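Local coordinates for aerobic respiration control sensor protein ArcB (Escherichia coli, PDB 2A0B) that senses anaerobic conditions as a kinase and activates the regulator ArcA through a phosphorelay, in which this histidine-containing phosphotransfer domain is one step, at residues 74-78 with 111-115. Numbering follows the deposited sequence.
Sequences GLRHL and DVEVL. With ZN (zinc ion), chain B.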
loop_
_atom_site.group_PDB
_atom_site.type_symbol
_atom_site.label_atom_id
_atom_site.label_comp_id
_atom_site.label_asym_id
_atom_site.label_seq_id
_atom_site.Cartn_x
_atom_site.Cartn_y
_atom_site.Cartn_z
ATOM N N GLY A 74 -7.547 -3.306 -0.001
ATOM C CA GLY A 74 -8.284 -2.098 0.372
ATOM C C GLY A 74 -7.401 -0.995 1.078
ATOM O O GLY A 74 -8.161 -0.183 1.653
ATOM N N LEU A 75 -6.159 -1.159 0.845
ATOM C CA LEU A 75 -5.296 -0.036 1.517
ATOM C C LEU A 75 -5.215 1.105 0.468
ATOM O O LEU A 75 -4.153 1.096 -0.175
ATOM C CB LEU A 75 -3.992 -0.657 1.939
ATOM C CG LEU A 75 -4.096 -1.715 3.106
ATOM C CD1 LEU A 75 -2.863 -2.542 3.255
ATOM C CD2 LEU A 75 -4.467 -0.961 4.382
ATOM N N ARG A 76 -6.225 1.916 0.420
ATOM C CA ARG A 76 -6.371 2.949 -0.613
ATOM C C ARG A 76 -5.215 3.996 -0.559
ATOM O O ARG A 76 -4.683 4.302 -1.599
ATOM C CB ARG A 76 -7.700 3.631 -0.368
ATOM C CG ARG A 76 -8.161 4.732 -1.304
ATOM C CD ARG A 76 -8.929 5.770 -0.496
ATOM N NE ARG A 76 -10.325 5.624 -0.216
ATOM C CZ ARG A 76 -11.430 5.584 -0.961
ATOM N NH1 ARG A 76 -11.443 5.616 -2.292
ATOM N NH2 ARG A 76 -12.633 5.456 -0.393
ATOM N N HIS A 77 -4.818 4.359 0.675
ATOM C CA HIS A 77 -3.722 5.398 0.651
ATOM C C HIS A 77 -2.410 4.839 0.274
ATOM O O HIS A 77 -1.568 5.475 -0.451
ATOM C CB HIS A 77 -3.699 5.970 2.088
ATOM C CG HIS A 77 -2.524 6.931 2.285
ATOM N ND1 HIS A 77 -2.467 8.076 1.518
ATOM C CD2 HIS A 77 -1.458 6.819 3.057
ATOM C CE1 HIS A 77 -1.334 8.717 1.877
ATOM N NE2 HIS A 77 -0.741 7.966 2.749
ATOM N N LEU A 78 -2.035 3.602 0.608
ATOM C CA LEU A 78 -0.842 2.942 0.208
ATOM C C LEU A 78 -0.883 2.708 -1.328
ATOM O O LEU A 78 0.108 2.799 -2.006
ATOM C CB LEU A 78 -0.479 1.626 0.891
ATOM C CG LEU A 78 -0.316 1.706 2.432
ATOM C CD1 LEU A 78 0.123 0.384 3.019
ATOM C CD2 LEU A 78 0.841 2.716 2.713
ATOM N N ASP A 111 -1.063 1.598 8.769
ATOM C CA ASP A 111 -2.199 1.437 7.891
ATOM C C ASP A 111 -2.706 -0.073 8.029
ATOM O O ASP A 111 -3.941 -0.087 8.073
ATOM C CB ASP A 111 -1.752 1.627 6.438
ATOM C CG ASP A 111 -1.583 3.056 5.953
ATOM O OD1 ASP A 111 -0.930 3.794 6.771
ATOM O OD2 ASP A 111 -2.055 3.582 4.947
ATOM N N VAL A 112 -1.783 -0.954 8.172
ATOM C CA VAL A 112 -2.326 -2.381 8.354
ATOM C C VAL A 112 -3.064 -2.497 9.661
ATOM O O VAL A 112 -4.160 -3.081 9.775
ATOM C CB VAL A 112 -1.159 -3.324 8.288
ATOM C CG1 VAL A 112 -1.451 -4.719 8.887
ATOM C CG2 VAL A 112 -0.571 -3.449 6.867
ATOM N N GLU A 113 -2.534 -1.833 10.763
ATOM C CA GLU A 113 -3.296 -1.919 12.013
ATOM C C GLU A 113 -4.640 -1.302 11.969
ATOM O O GLU A 113 -5.641 -1.670 12.603
ATOM C CB GLU A 113 -2.451 -1.176 13.125
ATOM C CG GLU A 113 -1.204 -1.931 13.434
ATOM C CD GLU A 113 -0.174 -1.185 14.288
ATOM O OE1 GLU A 113 -0.312 0.041 14.418
ATOM O OE2 GLU A 113 0.734 -1.842 14.781
ATOM N N VAL A 114 -4.899 -0.177 11.241
ATOM C CA VAL A 114 -6.134 0.477 11.013
ATOM C C VAL A 114 -7.117 -0.490 10.228
ATOM O O VAL A 114 -8.238 -0.498 10.652
ATOM C CB VAL A 114 -5.966 1.803 10.232
ATOM C CG1 VAL A 114 -7.280 2.406 9.850
ATOM C CG2 VAL A 114 -5.264 2.791 11.225
ATOM N N LEU A 115 -6.574 -1.167 9.260
ATOM C CA LEU A 115 -7.514 -2.114 8.525
ATOM C C LEU A 115 -7.862 -3.268 9.444
ATOM O O LEU A 115 -9.068 -3.581 9.480
ATOM C CB LEU A 115 -6.779 -2.503 7.260
ATOM C CG LEU A 115 -7.526 -3.666 6.480
ATOM C CD1 LEU A 115 -8.862 -3.165 6.146
ATOM C CD2 LEU A 115 -6.609 -4.044 5.317
HETATM ZN ZN ZN B . 0.910 8.462 3.916
HETATM O O HOH W 1 -3.715 2.620 3.119
#
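Leu-75 and Leu-115 cross at about a right angle within the tight, buried part of the contact: CD2 of Leu-75 lies 3.9 Å from CD2 of Leu-115 and 3.8 Å from the backbone O of Asp-111. With CG of Leu-75 anti to its carbonyl carbon (chi1 -68°), the branch reaches the helix 93-122, where its other methyl, CD1, meets Val-112 CG2 more loosely at 4.4 Å. Leu-75 and Val-112 also touch Phe-36, and Leu-115 touches Leu-33, both of helix 26-52. Equally tight is Leu-78 on Asp-111, whose OD2 sits 3.6 Å from Leu-78 CG. There a water bridges the segments, donating to Asp-111 OD2 at 2.7 Å and accepting from Leu-78 N at 3.2 Å. An alanine in place of Leu-78 would probably open a gap beside the Asp-111 carboxylate and CB, leaving that carboxylate less firmly fixed in rotation. Toward the partly exposed side, at His-77, contact thins to the ring edge, with Asp-111 OD2 in its plane, 3.8 Å from CD2. The same ring binds zinc through NE2 at 2.1 Å; Glu-103 and Glu-107 of helix 93-122 also bind the metal, and Asp-95 is assigned to the same site. Packing of the N-cap Leu-75 and the first turn of helix 76-85 against helix 93-122, with a metal site at its margin, fits the four-helix bundle of an HPt domain.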